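Local structure of porin (Acinetobacter baumannii AB307-0294, 5DL7) at residues Gln144-Gly148 with Tyr177-Gly181; Tyr106-Gly110 with Arg170-Ile175. The protein probably forms a pore in the outer membrane that lets small molecules through, as a beta-barrel porin of the OprD family. All coordinates share one frame; numbering follows the deposited sequence.

Contact 1: residues Gln144-Gly148 with Tyr177-Gly181. With C8E ((hydroxyethyloxy)tri(ethyloxy)octane), chain J.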
ATOM      1  N   GLN A 144      -2.871  -8.320  -0.766  1.00 24.16           N
ATOM      2  CA  GLN A 144      -1.750  -9.114  -1.315  1.00 22.95           C
ATOM      3  C   GLN A 144      -1.164  -9.978  -0.237  1.00 22.37           C
ATOM      4  O   GLN A 144      -0.994  -9.533   0.918  1.00 24.44           O
ATOM      5  CB  GLN A 144      -0.793  -8.152  -1.914  1.00 24.71           C
ATOM      6  CG  GLN A 144       0.307  -8.734  -2.666  1.00 25.93           C
ATOM      7  CD  GLN A 144       1.338  -7.616  -2.988  1.00 26.22           C
ATOM      8  OE1 GLN A 144       1.602  -6.752  -2.119  1.00 23.43           O
ATOM      9  NE2 GLN A 144       1.960  -7.693  -4.103  1.00 23.85           N
ATOM     10  N   THR A 145      -0.860 -11.261  -0.590  1.00 23.59           N
ATOM     11  CA  THR A 145      -0.206 -12.093   0.354  1.00 24.99           C
ATOM     12  C   THR A 145       1.031 -12.753  -0.285  1.00 25.04           C
ATOM     13  O   THR A 145       1.148 -12.842  -1.469  1.00 25.44           O
ATOM     14  CB  THR A 145      -1.068 -13.175   1.077  1.00 27.69           C
ATOM     15  OG1 THR A 145      -1.492 -14.199   0.180  1.00 27.91           O
ATOM     16  CG2 THR A 145      -2.336 -12.525   1.781  1.00 28.61           C
ATOM     17  N   TYR A 146       1.899 -13.228   0.589  1.00 22.03           N
ATOM     18  CA  TYR A 146       3.158 -13.955   0.144  1.00 21.98           C
ATOM     19  C   TYR A 146       3.255 -15.260   0.886  1.00 23.91           C
ATOM     20  O   TYR A 146       2.727 -15.399   1.981  1.00 27.48           O
ATOM     21  CB  TYR A 146       4.407 -13.081   0.440  1.00 22.00           C
ATOM     22  CG  TYR A 146       4.548 -11.958  -0.452  1.00 21.54           C
ATOM     23  CD1 TYR A 146       3.941 -10.748  -0.217  1.00 20.84           C
ATOM     24  CD2 TYR A 146       5.372 -12.028  -1.561  1.00 20.92           C
ATOM     25  CE1 TYR A 146       4.045  -9.659  -1.062  1.00 21.07           C
ATOM     26  CE2 TYR A 146       5.554 -10.955  -2.399  1.00 20.97           C
ATOM     27  CZ  TYR A 146       4.875  -9.710  -2.146  1.00 20.89           C
ATOM     28  OH  TYR A 146       5.128  -8.686  -3.017  1.00 21.90           O
ATOM     29  N   ARG A 147       3.952 -16.262   0.320  1.00 23.82           N
ATOM     30  CA  ARG A 147       4.170 -17.516   0.954  1.00 24.55           C
ATOM     31  C   ARG A 147       5.595 -17.706   1.255  1.00 24.49           C
ATOM     32  O   ARG A 147       6.399 -17.397   0.428  1.00 24.26           O
ATOM     33  CB  ARG A 147       3.762 -18.678  -0.032  1.00 32.75           C
ATOM     34  CG  ARG A 147       2.872 -19.551   0.636  1.00 43.18           C
ATOM     35  CD  ARG A 147       2.215 -20.561  -0.385  1.00 45.43           C
ATOM     36  NE  ARG A 147       0.755 -20.522  -0.258  1.00 44.07           N
ATOM     37  CZ  ARG A 147      -0.013 -21.324  -1.012  1.00 50.08           C
ATOM     38  NH1 ARG A 147       0.579 -21.988  -2.017  1.00 45.86           N
ATOM     39  NH2 ARG A 147      -1.318 -21.351  -0.838  1.00 49.21           N
ATOM     40  N   GLY A 148       5.885 -18.021   2.509  1.00 26.46           N
ATOM     41  CA  GLY A 148       7.283 -18.234   2.966  1.00 25.52           C
ATOM     42  C   GLY A 148       7.371 -18.316   4.452  1.00 25.35           C
ATOM     43  O   GLY A 148       6.496 -18.908   5.137  1.00 27.76           O
ATOM     44  N   TYR A 177      -1.337 -18.347  -6.455  1.00 29.42           N
ATOM     45  CA  TYR A 177       0.057 -17.938  -6.198  1.00 29.55           C
ATOM     46  C   TYR A 177       0.856 -17.974  -7.403  1.00 32.43           C
ATOM     47  O   TYR A 177       0.738 -18.941  -8.190  1.00 31.72           O
ATOM     48  CB  TYR A 177       0.691 -18.810  -5.121  1.00 29.98           C
ATOM     49  CG  TYR A 177       0.364 -18.371  -3.792  1.00 29.22           C
ATOM     50  CD1 TYR A 177       1.177 -17.283  -3.322  1.00 33.84           C
ATOM     51  CD2 TYR A 177      -0.639 -18.826  -3.115  1.00 35.27           C
ATOM     52  CE1 TYR A 177       0.954 -16.816  -2.144  1.00 33.98           C
ATOM     53  CE2 TYR A 177      -0.870 -18.330  -1.802  1.00 42.38           C
ATOM     54  CZ  TYR A 177      -0.054 -17.340  -1.396  1.00 33.89           C
ATOM     55  OH  TYR A 177      -0.016 -16.560  -0.183  1.00 36.61           O
ATOM     56  N   THR A 178       1.688 -16.978  -7.611  1.00 28.49           N
ATOM     57  CA  THR A 178       2.526 -16.827  -8.779  1.00 29.16           C
ATOM     58  C   THR A 178       3.933 -16.462  -8.256  1.00 27.31           C
ATOM     59  O   THR A 178       4.155 -16.243  -7.044  1.00 25.04           O
ATOM     60  CB  THR A 178       1.975 -15.801  -9.731  1.00 32.19           C
ATOM     61  OG1 THR A 178       1.727 -14.504  -9.067  1.00 29.90           O
ATOM     62  CG2 THR A 178       0.558 -16.191 -10.339  1.00 37.01           C
ATOM     63  N   ASP A 179       4.915 -16.403  -9.136  1.00 26.04           N
ATOM     64  CA  ASP A 179       6.272 -16.073  -8.689  1.00 28.49           C
ATOM     65  C   ASP A 179       6.377 -14.589  -8.292  1.00 24.64           C
ATOM     66  O   ASP A 179       5.761 -13.652  -8.913  1.00 23.51           O
ATOM     67  CB  ASP A 179       7.287 -16.406  -9.787  1.00 27.30           C
ATOM     68  CG  ASP A 179       7.487 -17.911  -9.961  1.00 38.41           C
ATOM     69  OD1 ASP A 179       7.010 -18.735  -9.215  1.00 32.88           O
ATOM     70  OD2 ASP A 179       8.114 -18.237 -10.903  1.00 39.08           O
ATOM     71  N   VAL A 180       7.208 -14.352  -7.303  1.00 22.28           N
ATOM     72  CA  VAL A 180       7.503 -12.958  -6.918  1.00 23.04           C
ATOM     73  C   VAL A 180       8.269 -12.251  -8.095  1.00 21.68           C
ATOM     74  O   VAL A 180       8.914 -12.872  -8.917  1.00 23.52           O
ATOM     75  CB  VAL A 180       8.315 -12.869  -5.572  1.00 22.60           C
ATOM     76  CG1 VAL A 180       7.549 -13.604  -4.484  1.00 24.53           C
ATOM     77  CG2 VAL A 180       9.676 -13.630  -5.660  1.00 25.13           C
ATOM     78  N   GLY A 181       8.195 -10.967  -8.109  1.00 21.89           N
ATOM     79  CA  GLY A 181       8.837 -10.174  -9.127  1.00 20.51           C
ATOM     80  C   GLY A 181       8.450  -8.749  -9.113  1.00 19.98           C
ATOM     81  O   GLY A 181       8.105  -8.214  -8.078  1.00 21.75           O
TER
HETATM   82  C10 C8E J 509       9.445 -21.423   2.040  1.00 61.11           C
HETATM   83  C11 C8E J 509       7.966 -21.744   1.700  1.00 67.45           C
HETATM   84  O12 C8E J 509       7.305 -22.382   2.812  1.00 64.06           O
HETATM   85  C13 C8E J 509       5.870 -22.145   3.059  1.00 52.77           C
HETATM   86  C14 C8E J 509       4.792 -22.770   2.119  1.00 52.41           C
HETATM   87  O15 C8E J 509       3.512 -22.523   2.782  1.00 54.68           O
HETATM   88  C16 C8E J 509       2.231 -22.989   2.380  1.00 47.65           C
HETATM   89  C17 C8E J 509       1.054 -22.618   3.331  1.00 43.31           C
HETATM   90  O18 C8E J 509       1.560 -23.285   4.487  1.00 43.07           O
HETATM   91  C19 C8E J 509       0.808 -23.171   5.656  1.00 43.73           C
HETATM   92  C20 C8E J 509       1.748 -23.896   6.636  1.00 43.78           C
HETATM   93  O21 C8E J 509       0.989 -24.170   7.786  1.00 55.90           O
HETATM   94  O   HOH W   1       5.901  -9.831  -5.943  1.00 25.42           O
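Tyr177 meets Arg147 and Thr145 at once, one through its ring and the other through its hydroxyl. Arg147 CD sits over the ring in a CH-pi contact, 4.1 Å from CD to the centroid of the Tyr177 ring; the bend at chi3 (-127°) then swings NE and the guanidinium across the same face. The guanidinium plane is 32° from the ring plane, and NE comes to 3.1 Å from Tyr177 CE2. On the side of Arg147 away from the Tyr177 ring packs a C8E detergent molecule, its C16 3.7 Å from Arg147 CD. Asp126 OD1 ties the two residues together, forming a salt bridge with Arg147 NE and a hydrogen bond with Tyr177 OH. Thr145 OG1 lies 2.8 Å from Tyr177 OH, the two side chains crossing at about a right angle. Further along, Val180 turns toward Tyr146 and sets CG1 at the edge of its ring, 3.9 Å from CE2. Water 1 joins the end of that ring to the loop, 3.2 Å from Tyr146 OH and weakly bonded to Gly181 N. Residues 177-181 lie in the loop after strand 159-170, against strand 145-147, which pairs with strands 126-131 and 159-170 in the barrel wall.

Contact 2: residues Tyr106-Gly110 with Arg170-Ile175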
ATOM      1  N   TYR A 106     -14.743 -14.773  -6.498  1.00 30.93           N
ATOM      2  CA  TYR A 106     -13.472 -15.366  -6.247  1.00 31.38           C
ATOM      3  C   TYR A 106     -13.247 -15.501  -4.799  1.00 36.29           C
ATOM      4  O   TYR A 106     -13.601 -14.543  -3.977  1.00 33.92           O
ATOM      5  CB  TYR A 106     -12.310 -14.674  -6.882  1.00 30.45           C
ATOM      6  CG  TYR A 106     -11.842 -13.231  -6.414  1.00 28.96           C
ATOM      7  CD1 TYR A 106     -12.725 -12.145  -6.429  1.00 30.82           C
ATOM      8  CD2 TYR A 106     -10.489 -12.971  -6.094  1.00 29.09           C
ATOM      9  CE1 TYR A 106     -12.235 -10.809  -6.090  1.00 30.16           C
ATOM     10  CE2 TYR A 106      -9.977 -11.662  -5.755  1.00 28.40           C
ATOM     11  CZ  TYR A 106     -10.962 -10.582  -5.772  1.00 29.35           C
ATOM     12  OH  TYR A 106     -10.458  -9.345  -5.548  1.00 29.32           O
ATOM     13  N   GLY A 107     -12.585 -16.601  -4.430  1.00 33.72           N
ATOM     14  CA  GLY A 107     -12.428 -16.968  -3.026  1.00 36.50           C
ATOM     15  C   GLY A 107     -11.014 -17.457  -2.757  1.00 35.49           C
ATOM     16  O   GLY A 107     -10.415 -17.954  -3.709  1.00 36.74           O
ATOM     17  N   LYS A 108     -10.426 -17.305  -1.524  1.00 31.24           N
ATOM     18  CA  LYS A 108      -9.067 -17.747  -1.309  1.00 28.74           C
ATOM     19  C   LYS A 108      -8.761 -17.758   0.186  1.00 30.98           C
ATOM     20  O   LYS A 108      -9.513 -17.079   0.994  1.00 29.09           O
ATOM     21  CB  LYS A 108      -7.976 -16.969  -2.005  1.00 29.37           C
ATOM     22  CG  LYS A 108      -8.232 -15.457  -2.080  1.00 26.60           C
ATOM     23  CD  LYS A 108      -7.142 -14.658  -2.644  1.00 26.68           C
ATOM     24  CE  LYS A 108      -7.565 -13.255  -2.944  1.00 27.42           C
ATOM     25  NZ  LYS A 108      -6.504 -12.428  -3.516  1.00 25.29           N
ATOM     26  N   ILE A 109      -7.952 -18.670   0.590  1.00 28.44           N
ATOM     27  CA  ILE A 109      -7.713 -18.859   2.029  1.00 31.14           C
ATOM     28  C   ILE A 109      -6.201 -18.871   2.244  1.00 34.30           C
ATOM     29  O   ILE A 109      -5.471 -19.583   1.496  1.00 33.42           O
ATOM     30  CB  ILE A 109      -8.423 -20.015   2.674  1.00 33.92           C
ATOM     31  CG1 ILE A 109      -8.002 -20.179   4.162  1.00 35.70           C
ATOM     32  CG2 ILE A 109      -8.066 -21.361   2.057  1.00 35.46           C
ATOM     33  CD1 ILE A 109      -8.949 -21.053   4.912  1.00 38.79           C
ATOM     34  N   GLY A 110      -5.670 -18.126   3.224  1.00 33.17           N
ATOM     35  CA  GLY A 110      -4.303 -18.235   3.709  1.00 34.54           C
ATOM     36  C   GLY A 110      -4.142 -18.734   5.098  1.00 31.28           C
ATOM     37  O   GLY A 110      -4.967 -18.471   5.910  1.00 35.07           O
ATOM     38  N   ARG A 170       0.451 -13.983  -3.871  1.00 23.87           N
ATOM     39  CA  ARG A 170      -0.866 -14.076  -4.455  1.00 24.55           C
ATOM     40  C   ARG A 170      -1.439 -12.641  -4.505  1.00 23.96           C
ATOM     41  O   ARG A 170      -1.689 -12.070  -3.448  1.00 25.46           O
ATOM     42  CB  ARG A 170      -1.716 -14.974  -3.579  1.00 25.32           C
ATOM     43  CG  ARG A 170      -3.155 -15.074  -4.088  1.00 28.41           C
ATOM     44  CD  ARG A 170      -3.912 -16.316  -3.740  1.00 28.67           C
ATOM     45  NE  ARG A 170      -3.978 -16.612  -2.317  1.00 30.85           N
ATOM     46  CZ  ARG A 170      -4.399 -17.766  -1.849  1.00 34.20           C
ATOM     47  NH1 ARG A 170      -4.784 -18.703  -2.746  1.00 37.60           N
ATOM     48  NH2 ARG A 170      -4.447 -18.029  -0.547  1.00 39.16           N
ATOM     49  N   GLN A 171      -1.579 -12.158  -5.675  1.00 23.21           N
ATOM     50  CA  GLN A 171      -1.953 -10.751  -5.935  1.00 23.38           C
ATOM     51  C   GLN A 171      -3.383 -10.541  -5.388  1.00 24.50           C
ATOM     52  O   GLN A 171      -4.192 -11.442  -5.299  1.00 22.98           O
ATOM     53  CB  GLN A 171      -1.825 -10.318  -7.313  1.00 23.64           C
ATOM     54  CG  GLN A 171      -0.444 -10.564  -7.963  1.00 25.70           C
ATOM     55  CD  GLN A 171       0.682  -9.635  -7.309  1.00 24.40           C
ATOM     56  OE1 GLN A 171       0.523  -9.104  -6.225  1.00 24.30           O
ATOM     57  NE2 GLN A 171       1.924  -9.753  -7.893  1.00 24.75           N
ATOM     58  N   ARG A 172      -3.610  -9.287  -5.072  1.00 22.37           N
ATOM     59  CA  ARG A 172      -4.918  -8.928  -4.503  1.00 23.05           C
ATOM     60  C   ARG A 172      -6.138  -9.393  -5.284  1.00 24.84           C
ATOM     61  O   ARG A 172      -7.172  -9.818  -4.713  1.00 25.39           O
ATOM     62  CB  ARG A 172      -4.941  -7.325  -4.329  1.00 22.99           C
ATOM     63  CG  ARG A 172      -4.760  -6.608  -5.579  1.00 23.85           C
ATOM     64  CD  ARG A 172      -4.094  -5.235  -5.314  1.00 22.99           C
ATOM     65  NE  ARG A 172      -3.859  -4.479  -6.519  1.00 23.65           N
ATOM     66  CZ  ARG A 172      -3.428  -3.221  -6.562  1.00 26.04           C
ATOM     67  NH1 ARG A 172      -3.042  -2.605  -5.433  1.00 25.05           N
ATOM     68  NH2 ARG A 172      -3.322  -2.631  -7.744  1.00 28.19           N
ATOM     69  N   ASP A 173      -6.046  -9.309  -6.596  1.00 24.33           N
ATOM     70  CA  ASP A 173      -7.095  -9.680  -7.526  1.00 25.30           C
ATOM     71  C   ASP A 173      -6.896 -11.081  -8.193  1.00 28.52           C
ATOM     72  O   ASP A 173      -7.478 -11.350  -9.198  1.00 28.88           O
ATOM     73  CB  ASP A 173      -7.180  -8.702  -8.687  1.00 28.46           C
ATOM     74  CG  ASP A 173      -5.832  -8.477  -9.427  1.00 31.88           C
ATOM     75  OD1 ASP A 173      -4.772  -9.005  -9.003  1.00 30.15           O
ATOM     76  OD2 ASP A 173      -5.858  -7.800 -10.523  1.00 35.83           O
ATOM     77  N   SER A 174      -6.281 -11.976  -7.448  1.00 26.27           N
ATOM     78  CA  SER A 174      -6.001 -13.329  -7.965  1.00 28.55           C
ATOM     79  C   SER A 174      -6.279 -14.357  -6.971  1.00 27.59           C
ATOM     80  O   SER A 174      -6.102 -14.223  -5.742  1.00 27.99           O
ATOM     81  CB  SER A 174      -4.511 -13.392  -8.345  1.00 30.95           C
ATOM     82  OG  SER A 174      -4.289 -14.716  -8.925  1.00 34.53           O
ATOM     83  N   ILE A 175      -6.751 -15.518  -7.486  1.00 27.89           N
ATOM     84  CA  ILE A 175      -6.846 -16.663  -6.643  1.00 29.35           C
ATOM     85  C   ILE A 175      -5.595 -17.519  -6.644  1.00 30.98           C
ATOM     86  O   ILE A 175      -5.566 -18.516  -5.823  1.00 34.18           O
ATOM     87  CB  ILE A 175      -8.019 -17.574  -6.912  1.00 31.08           C
ATOM     88  CG1 ILE A 175      -8.005 -18.187  -8.337  1.00 32.77           C
ATOM     89  CG2 ILE A 175      -9.350 -16.831  -6.828  1.00 34.17           C
ATOM     90  CD1 ILE A 175      -9.178 -19.082  -8.750  1.00 38.05           C
TER
HETATM   91  O   HOH W   2      -4.205 -12.177  -1.971  1.00 29.64           O
HETATM   92  O   HOH W   3      -6.973 -20.498  -1.513  1.00 30.50           O
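Lys108 and Arg170 run antiparallel alongside one another, each bringing its charged end to main-chain carbonyl oxygens. Beyond CG the Lys108 chain is fully extended, delivering NZ into the type I turn Gln171-Ser174. There NZ donates to Ser174 O at 2.9 Å, 25° from the carbonyl plane, and to Arg172 O at 2.9 Å, well above that carbonyl's plane. Water 2 accepts a third bond from NZ, 2.8 Å away. Arg170 has CG anti to its own N (chi1 177°) and bends at chi3, laying one guanidinium face over Lys108 CB. Ile109 O and Ile175 O both lie near the guanidinium plane: NH2 donates to Ile109 O in a bent bond (2.8 Å, 134° at the hydrogen), NH1 to Ile175 O within 170-175, and both donors stand above the carbonyl planes. Water 3 links NH1 to Ile109 N. Ile175 CG2 packs 3.7 Å from Tyr106 CB; the Tyr106 hydroxyl is hydrogen-bonded to Leu93 O, and its side chain is about 5 Å from that of Asp103, a calcium ligand. Lys108 NZ lies 5.0 Å from the like-charged Arg170 NE, yet Lys108 NZ and the NH1 and NH2 of Arg170 donate to main-chain oxygens and water. This polar grip fixes the turn against strand 105-117, and carbonyl dipoles probably temper the repulsion.

In the fold
After three earlier strands the chain reaches strand 105-117, which carries 106-110, and then 144-148 on strand 145-147. It follows strand 159-170 to its end at Arg170, and the loop beyond supplies the rest of 170-175 and then 177-181. Contact 2 closes the longer excursion, back to strand 105-117, and contact 1 the shorter one, to strand 145-147. Because the segments alternate along the chain, the two closures cross. Their centres lie 11 Å apart and they touch directly: Thr145 O is 2.7 Å from Arg170 N, and Gln144 NE2 bonds to Gln171 OE1. Together they tie one loop to two separate parts of the barrel wall.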